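Local coordinates for protein acetyltransferase (Vibrio fischeri, PDB 3JVN) that probably transfers an acyl group, most likely acetyl from acetyl-CoA, to an acceptor that is not known, as a member of the GNAT acetyltransferase family, at residues V4-R7 with A8-I11; L51-P54 with E55-V58; K98-R101 with R102-V105; Q108-M111 with R112-Q115. All blocks are in the same frame, centred on the assembly; numbering follows the deposited sequence.

Contact 1: residues V4-R7 with A8-I11; sequences VIRR and AKEI. With SO4 (sulfate ion), chain B.
Arg6 meets Lys9 and Ile11 in a local surface contact where the edge strand 4-7 of the GNAT sheet runs out into the loop that leads to helix 13-30. The guanidinium of Arg6 lies obliquely beside the apolar parts of the loop: its NH1 is 3.7 Å from Lys9 CE and 4.1 Å from Ile11 CD1. The two side chains cross at about a right angle, so the methylenes of Lys9 meet the guanidinium while the ammonium stays back, with Lys9 NZ 4.9 Å from Arg6 NH1. Acidic neighbours would offset these like charges: Arg6 forms salt bridges through NH1 to Asp12 and through NH2 to Glu62, and the backbone N of Lys9 also bonds to Asp12. The carboxylate of Asp12 thus ties the end of the strand to the loop after it. Ala8 is buried, its methyl against Val58 of the neighbouring strand 56-62.

Arg7, alternating with Arg6 along the strand, is turned to the other face of the sheet, where helix 105-118 packs and its Arg112 also binds the sulfate, probably from the crystallisation liquor. With CG between the backbone N and the carbonyl carbon (chi1 70°) and a bend at chi3, the guanidinium lies beside the anion, sulfate O2 over one face, 3.4 Å from Arg7 NH2. Arg7 N donates to sulfate O1 at 2.8 Å, N-H...O angle 160°.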
# COMPACT_ATOMS: atom_id res chain seq x y z
N VAL A 4 12.04 -29.46 1.10
CA VAL A 4 13.08 -28.46 0.84
C VAL A 4 12.55 -27.23 0.06
O VAL A 4 12.10 -27.35 -1.08
CB VAL A 4 14.25 -29.07 0.02
CG1 VAL A 4 15.38 -28.06 -0.14
CG2 VAL A 4 14.73 -30.35 0.68
N ILE A 5 12.63 -26.04 0.67
CA ILE A 5 12.16 -24.83 0.00
C ILE A 5 13.31 -24.16 -0.75
O ILE A 5 14.40 -23.96 -0.20
CB ILE A 5 11.54 -23.82 1.00
CG1 ILE A 5 10.20 -24.35 1.52
CG2 ILE A 5 11.32 -22.48 0.32
CD1 ILE A 5 10.31 -25.58 2.37
N ARG A 6 13.07 -23.83 -2.01
CA ARG A 6 14.08 -23.19 -2.84
C ARG A 6 13.51 -22.27 -3.91
O ARG A 6 12.32 -22.31 -4.21
CB ARG A 6 14.95 -24.25 -3.52
CG ARG A 6 14.18 -25.43 -4.08
CD ARG A 6 15.00 -26.24 -5.09
NE ARG A 6 14.79 -25.75 -6.45
CZ ARG A 6 14.09 -26.39 -7.39
NH1 ARG A 6 13.95 -25.85 -8.59
NH2 ARG A 6 13.56 -27.58 -7.14
N ARG A 7 14.38 -21.43 -4.47
CA ARG A 7 13.95 -20.53 -5.52
C ARG A 7 13.75 -21.39 -6.77
O ARG A 7 14.56 -22.26 -7.07
CB ARG A 7 15.02 -19.47 -5.80
CG ARG A 7 16.26 -20.02 -6.45
CD ARG A 7 17.07 -18.94 -7.12
NE ARG A 7 18.19 -18.48 -6.31
CZ ARG A 7 18.08 -17.75 -5.21
NH1 ARG A 7 19.18 -17.38 -4.55
NH2 ARG A 7 16.89 -17.38 -4.76
N ALA A 8 12.66 -21.14 -7.48
CA ALA A 8 12.33 -21.89 -8.69
C ALA A 8 13.38 -21.68 -9.78
O ALA A 8 14.22 -20.78 -9.71
CB ALA A 8 10.96 -21.48 -9.19
N LYS A 9 13.30 -22.52 -10.80
CA LYS A 9 14.22 -22.46 -11.92
C LYS A 9 13.48 -22.71 -13.23
O LYS A 9 12.34 -23.17 -13.22
CB LYS A 9 15.33 -23.50 -11.77
CG LYS A 9 16.23 -23.32 -10.56
CD LYS A 9 17.43 -24.26 -10.64
CE LYS A 9 16.99 -25.72 -10.70
NZ LYS A 9 18.09 -26.67 -11.03
N GLU A 10 14.14 -22.40 -14.33
CA GLU A 10 13.57 -22.59 -15.65
C GLU A 10 13.17 -24.06 -15.86
O GLU A 10 12.28 -24.36 -16.67
CB GLU A 10 14.58 -22.14 -16.71
CG GLU A 10 14.01 -21.99 -18.12
CD GLU A 10 15.07 -21.61 -19.15
OE1 GLU A 10 16.09 -22.34 -19.25
OE2 GLU A 10 14.88 -20.59 -19.86
N ILE A 11 13.81 -24.95 -15.11
CA ILE A 11 13.57 -26.40 -15.17
C ILE A 11 12.26 -26.85 -14.52
O ILE A 11 11.84 -27.99 -14.68
CB ILE A 11 14.72 -27.19 -14.48
CG1 ILE A 11 14.81 -26.80 -12.99
CG2 ILE A 11 16.05 -26.88 -15.17
CD1 ILE A 11 14.81 -27.98 -12.01
S SO4 B . 17.13 -20.49 -1.92
O1 SO4 B . 16.90 -20.83 -3.34
O2 SO4 B . 17.48 -19.06 -1.82
O3 SO4 B . 18.26 -21.29 -1.40
O4 SO4 B . 15.91 -20.77 -1.13

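Contact 2: residues L51-P54 with E55-V58; sequences LDDP and ECMV
Asp53 and Cys56 face each other across a type I beta turn, Asp53 to Cys56, that reverses the chain between helix 47-52 and strand 56-62. The Asp53 side chain points into the turn: a trans first torsion (chi1 -161°) sets the carboxylate over the start of the returning chain. Its OD1 accepts the backbone N-H of Glu55 at 3.1 Å, an Asx turn, approached on the anti side and 27° out of the carboxylate plane. The same oxygen lies 3.4 Å from Glu55 CB and takes a second bond from the hydroxyl of Thr81 of the second subunit, so one carboxylate oxygen serves both the turn and the dimer interface. The turn itself is closed by Cys56 N bonding to Asp53 O at 3.0 Å. Cys56 SG comes alongside Asp53 CB at 3.4 Å. Glu55 bends at chi2 past Pro54; its carboxylate plane is turned 63° from that of Asp53, and the two acids stay apart.

Farther from the turn, Leu51 on the last turn of the helix crosses Val58 obliquely, CG to CG1 3.7 Å, an apolar contact between helix and strand. Val58 is buried and pairs by its backbone with Ala8, just past the end of strand 4-7, while Met57, a selenomethionine on the opposite face of the strand, packs on Ile113 and Leu117 of helix 105-118. On its other edge strand 56-62 pairs with strand 67-79, and Val82 of the second subunit packs on Asp53 and Cys56.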
# COMPACT_ATOMS: atom_id res chain seq x y z
N LEU A 51 8.76 -15.69 -13.89
CA LEU A 51 9.96 -16.19 -13.26
C LEU A 51 11.20 -15.39 -13.69
O LEU A 51 12.09 -15.15 -12.88
CB LEU A 51 10.11 -17.66 -13.62
CG LEU A 51 11.03 -18.55 -12.78
CD1 LEU A 51 10.93 -19.96 -13.36
CD2 LEU A 51 12.49 -18.08 -12.81
N ASP A 52 11.23 -14.96 -14.95
CA ASP A 52 12.35 -14.21 -15.51
C ASP A 52 12.40 -12.74 -15.10
O ASP A 52 13.45 -12.08 -15.21
CB ASP A 52 12.32 -14.31 -17.04
CG ASP A 52 13.49 -13.61 -17.71
OD1 ASP A 52 14.65 -13.91 -17.36
OD2 ASP A 52 13.25 -12.75 -18.60
N ASP A 53 11.27 -12.22 -14.62
CA ASP A 53 11.18 -10.82 -14.21
C ASP A 53 12.07 -10.57 -12.99
O ASP A 53 11.96 -11.26 -11.98
CB ASP A 53 9.72 -10.47 -13.92
CG ASP A 53 9.47 -8.97 -13.93
OD1 ASP A 53 9.71 -8.30 -12.91
OD2 ASP A 53 9.03 -8.46 -14.99
N PRO A 54 12.97 -9.58 -13.08
CA PRO A 54 13.90 -9.24 -11.99
C PRO A 54 13.22 -8.78 -10.69
O PRO A 54 13.84 -8.79 -9.61
CB PRO A 54 14.79 -8.18 -12.62
CG PRO A 54 13.89 -7.48 -13.56
CD PRO A 54 13.06 -8.59 -14.18
N GLU A 55 11.95 -8.38 -10.78
CA GLU A 55 11.19 -7.92 -9.62
C GLU A 55 10.26 -9.02 -9.08
O GLU A 55 9.53 -8.79 -8.11
CB GLU A 55 10.34 -6.70 -9.98
CG GLU A 55 11.09 -5.47 -10.50
CD GLU A 55 12.24 -5.03 -9.59
OE1 GLU A 55 12.27 -5.40 -8.40
OE2 GLU A 55 13.13 -4.30 -10.08
N CYS A 56 10.30 -10.20 -9.70
CA CYS A 56 9.44 -11.32 -9.29
C CYS A 56 10.11 -12.42 -8.48
O CYS A 56 11.31 -12.63 -8.55
CB CYS A 56 8.78 -11.95 -10.52
SG CYS A 56 7.52 -10.92 -11.31
N MSE A 57 9.29 -13.14 -7.72
CA MSE A 57 9.79 -14.23 -6.90
C MSE A 57 8.91 -15.47 -7.00
O MSE A 57 7.69 -15.38 -7.04
CB MSE A 57 9.87 -13.79 -5.44
CG MSE A 57 10.87 -12.70 -5.18
SE MSE A 57 10.45 -11.64 -3.63
CE MSE A 57 10.90 -12.94 -2.25
N VAL A 58 9.54 -16.63 -7.03
CA VAL A 58 8.79 -17.87 -7.07
C VAL A 58 9.57 -18.94 -6.33
O VAL A 58 10.65 -19.34 -6.76
CB VAL A 58 8.47 -18.32 -8.52
CG1 VAL A 58 9.70 -18.21 -9.39
CG2 VAL A 58 7.95 -19.73 -8.50

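Contact 3: residues K98-R101 with R102-V105; sequences KEYR and REGV
Between Tyr100 and Val105 the backbone makes a tight irregular loop, with positive phi at Arg102 (59°) and Gly104 (76°), that carries the chain from strand 86-96 into helix 105-118. Tyr100 and Glu103 lie side by side across it and point the same way. A trans, fully extended Glu103 chain (chi1 -170°) runs the carboxylate out along the tyrosine; ring and carboxylate planes are nearly parallel, and Glu103 OE2 comes obliquely to within 3.8 Å of Tyr100 CD1. The Tyr100 carbonyl faces the returning chain: Tyr100 O rests against Glu103 CB at 3.4 Å and against Val105 CG2 at 3.8 Å.

Arg101 curls back through bends at chi2 and chi3, laying one guanidinium face over Lys98 CA, and its NH1 bonds to the carbonyl of Ile96, with a long, weak ion pair to Glu26. Arg101 and Gly104 fit the Q/R-x-x-G-x-G/A signature of GNAT acetyltransferases, consistent with the loop that in relatives binds the pyrophosphate of acetyl-CoA. Tyr100 and Val105 pack on Ile68 of strand 67-79, Tyr100 and Glu103 reach Met63, and Val105 also touches Pro3, just ahead of strand 4-7.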
# COMPACT_ATOMS: atom_id res chain seq x y z
N LYS A 98 -3.07 -31.42 -2.68
CA LYS A 98 -4.09 -31.82 -1.71
C LYS A 98 -3.57 -32.95 -0.82
O LYS A 98 -4.07 -33.18 0.28
CB LYS A 98 -5.38 -32.24 -2.44
CG LYS A 98 -6.01 -31.11 -3.29
CD LYS A 98 -7.51 -31.33 -3.62
CE LYS A 98 -8.39 -31.29 -2.35
NZ LYS A 98 -9.88 -31.49 -2.55
N GLU A 99 -2.54 -33.64 -1.30
CA GLU A 99 -1.95 -34.74 -0.57
C GLU A 99 -0.90 -34.27 0.44
O GLU A 99 -0.49 -35.03 1.33
CB GLU A 99 -1.31 -35.72 -1.56
CG GLU A 99 -0.80 -37.00 -0.94
CD GLU A 99 0.18 -37.70 -1.83
OE1 GLU A 99 -0.19 -38.02 -2.98
OE2 GLU A 99 1.33 -37.92 -1.39
N TYR A 100 -0.46 -33.02 0.31
CA TYR A 100 0.55 -32.48 1.21
C TYR A 100 0.12 -31.31 2.10
O TYR A 100 0.95 -30.69 2.77
CB TYR A 100 1.79 -32.09 0.41
CG TYR A 100 2.59 -33.28 -0.07
CD1 TYR A 100 3.69 -33.73 0.65
CD2 TYR A 100 2.22 -33.98 -1.22
CE1 TYR A 100 4.42 -34.85 0.24
CE2 TYR A 100 2.94 -35.11 -1.64
CZ TYR A 100 4.03 -35.53 -0.90
OH TYR A 100 4.74 -36.63 -1.31
N ARG A 101 -1.17 -30.99 2.10
CA ARG A 101 -1.66 -29.90 2.93
C ARG A 101 -1.67 -30.35 4.39
O ARG A 101 -1.45 -31.53 4.68
CB ARG A 101 -3.06 -29.47 2.49
CG ARG A 101 -3.06 -28.34 1.48
CD ARG A 101 -3.38 -28.79 0.07
NE ARG A 101 -4.81 -28.79 -0.20
CZ ARG A 101 -5.33 -28.66 -1.42
NH1 ARG A 101 -4.53 -28.53 -2.47
NH2 ARG A 101 -6.65 -28.66 -1.61
N ARG A 102 -1.92 -29.42 5.31
CA ARG A 102 -1.94 -29.75 6.73
C ARG A 102 -0.59 -30.32 7.16
O ARG A 102 -0.52 -31.22 8.01
CB ARG A 102 -3.04 -30.78 7.02
CG ARG A 102 -4.40 -30.19 7.36
CD ARG A 102 -4.53 -29.93 8.86
NE ARG A 102 -3.47 -29.05 9.35
CZ ARG A 102 -3.31 -28.70 10.63
NH1 ARG A 102 -4.15 -29.14 11.55
NH2 ARG A 102 -2.32 -27.90 10.97
N GLU A 103 0.49 -29.81 6.58
CA GLU A 103 1.82 -30.29 6.91
C GLU A 103 2.82 -29.15 7.13
O GLU A 103 4.02 -29.37 7.26
CB GLU A 103 2.31 -31.22 5.80
CG GLU A 103 3.59 -31.99 6.11
CD GLU A 103 3.75 -33.20 5.22
OE1 GLU A 103 4.77 -33.92 5.34
OE2 GLU A 103 2.84 -33.45 4.39
N GLY A 104 2.30 -27.92 7.17
CA GLY A 104 3.14 -26.75 7.40
C GLY A 104 3.98 -26.31 6.23
O GLY A 104 4.87 -25.47 6.38
N VAL A 105 3.71 -26.86 5.05
CA VAL A 105 4.45 -26.50 3.85
C VAL A 105 4.15 -25.05 3.43
O VAL A 105 4.98 -24.37 2.84
CB VAL A 105 4.12 -27.46 2.70
CG1 VAL A 105 5.02 -27.19 1.51
CG2 VAL A 105 4.28 -28.89 3.17

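Contact 4: residues Q108-M111 with R112-Q115; sequences QLMM and RIEQ. With SO4 (sulfate ion), chain B.
Arg112 stands one helical turn beyond Gln108 on helix 105-118, its N making only a weak bond to Gln108 O. Its first torsion swings CG away from the backbone N (chi1 -177°) and the chain bends at chi2, which carries the guanidinium out to the sulfate that Arg7 N also holds. The anion meets the guanidinium edge, two N-H groups gripping two oxygens: NE to sulfate O4 at 2.9 Å and NH2 to sulfate O2 at 2.6 Å. Ile113 comes next, its N bonding almost straight to Leu109 O at 3.1 Å (N-H...O 173°), while its CG2 packs on Met110 CE at 4.3 Å. Glu114 then extends between two selenomethionines, Met110 and Met111, whose CE methyls lie near its OE1 and OE2 respectively. Gln115 closes the segment with OE1 over the centre of the Arg112 guanidinium, 3.5 Å above its plane, and a weak backbone bond to Met111 O.

The helix is the crossover of the beta-alpha-beta unit formed with strands 86-96 and 124-127. Leu109, Met110 and Ile113 pack down on Ile71 of strand 67-79 and on Ile91 or Leu94 of strand 86-96, while Arg112 reaches Ile5, Arg7 and Tyr59 on strands 4-7 and 56-62.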
# COMPACT_ATOMS: atom_id res chain seq x y z
N GLN A 108 6.32 -22.66 5.62
CA GLN A 108 7.71 -22.64 5.18
C GLN A 108 7.87 -21.91 3.84
O GLN A 108 8.98 -21.51 3.49
CB GLN A 108 8.27 -24.07 5.11
CG GLN A 108 7.37 -25.08 4.46
CD GLN A 108 7.81 -26.52 4.72
OE1 GLN A 108 7.97 -26.93 5.87
NE2 GLN A 108 8.00 -27.29 3.66
N LEU A 109 6.77 -21.73 3.11
CA LEU A 109 6.79 -21.01 1.84
C LEU A 109 6.60 -19.52 2.14
O LEU A 109 7.30 -18.67 1.59
CB LEU A 109 5.69 -21.51 0.90
CG LEU A 109 5.90 -22.87 0.24
CD1 LEU A 109 4.63 -23.28 -0.48
CD2 LEU A 109 7.06 -22.81 -0.73
N MSE A 110 5.64 -19.20 3.00
CA MSE A 110 5.37 -17.82 3.39
C MSE A 110 6.59 -17.31 4.15
O MSE A 110 6.89 -16.12 4.14
CB MSE A 110 4.15 -17.74 4.30
CG MSE A 110 2.80 -17.70 3.59
SE MSE A 110 2.52 -16.03 2.59
CE MSE A 110 3.46 -14.84 3.81
N MSE A 111 7.27 -18.24 4.82
CA MSE A 111 8.45 -17.93 5.61
C MSE A 111 9.61 -17.52 4.71
O MSE A 111 10.37 -16.60 5.02
CB MSE A 111 8.86 -19.16 6.43
CG MSE A 111 9.14 -18.89 7.91
SE MSE A 111 7.54 -18.37 8.90
CE MSE A 111 7.65 -16.44 8.70
N ARG A 112 9.74 -18.23 3.59
CA ARG A 112 10.80 -17.95 2.64
C ARG A 112 10.59 -16.59 1.96
O ARG A 112 11.47 -15.73 2.02
CB ARG A 112 10.85 -19.06 1.58
CG ARG A 112 11.98 -18.90 0.58
CD ARG A 112 13.34 -19.14 1.23
NE ARG A 112 14.46 -18.80 0.35
CZ ARG A 112 14.69 -17.58 -0.14
NH1 ARG A 112 13.88 -16.57 0.17
NH2 ARG A 112 15.73 -17.37 -0.93
N ILE A 113 9.43 -16.40 1.34
CA ILE A 113 9.19 -15.14 0.65
C ILE A 113 9.38 -13.91 1.55
O ILE A 113 9.86 -12.86 1.08
CB ILE A 113 7.79 -15.11 -0.02
CG1 ILE A 113 7.67 -13.85 -0.89
CG2 ILE A 113 6.68 -15.18 1.02
CD1 ILE A 113 6.59 -13.91 -1.97
N GLU A 114 9.01 -14.03 2.82
CA GLU A 114 9.16 -12.92 3.77
C GLU A 114 10.64 -12.69 4.08
O GLU A 114 11.06 -11.57 4.38
CB GLU A 114 8.42 -13.21 5.07
CG GLU A 114 6.92 -13.40 4.94
CD GLU A 114 6.26 -13.74 6.28
OE1 GLU A 114 5.05 -14.05 6.30
OE2 GLU A 114 6.96 -13.72 7.31
N GLN A 115 11.44 -13.74 4.00
CA GLN A 115 12.86 -13.60 4.27
C GLN A 115 13.45 -12.62 3.26
O GLN A 115 14.07 -11.63 3.64
CB GLN A 115 13.55 -14.95 4.15
CG GLN A 115 15.01 -14.95 4.56
CD GLN A 115 15.68 -16.27 4.21
OE1 GLN A 115 15.95 -16.54 3.03
NE2 GLN A 115 15.94 -17.10 5.21
S SO4 B . 17.13 -20.49 -1.92
O1 SO4 B . 16.90 -20.83 -3.34
O2 SO4 B . 17.48 -19.06 -1.82
O3 SO4 B . 18.26 -21.29 -1.40
O4 SO4 B . 15.91 -20.77 -1.13

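In the fold
Contacts 1, 2 and 3 lie at the surface, at loops and turns joining helices and strands; contact 4 is partly buried, in the helix packed on the sheet. Contacts 1 and 2 belong to neighbouring strands and touch through Ala8 N to Val58 O and Leu51 against Lys9. Contact 4 meets contact 1 at Ile5 and a shared sulfate, and touches contact 2 through Met57. Contact 3 adjoins contact 4 in the chain but lies about 25 Å from contact 2, centre to centre. An arginine salt-bridged to acids outside the segments marks contact 1, turn bonds and the subunit interface contact 2, an arginine-rich loop contact 3, and helix bonds, apolar packing and an arginine-sulfate grip contact 4.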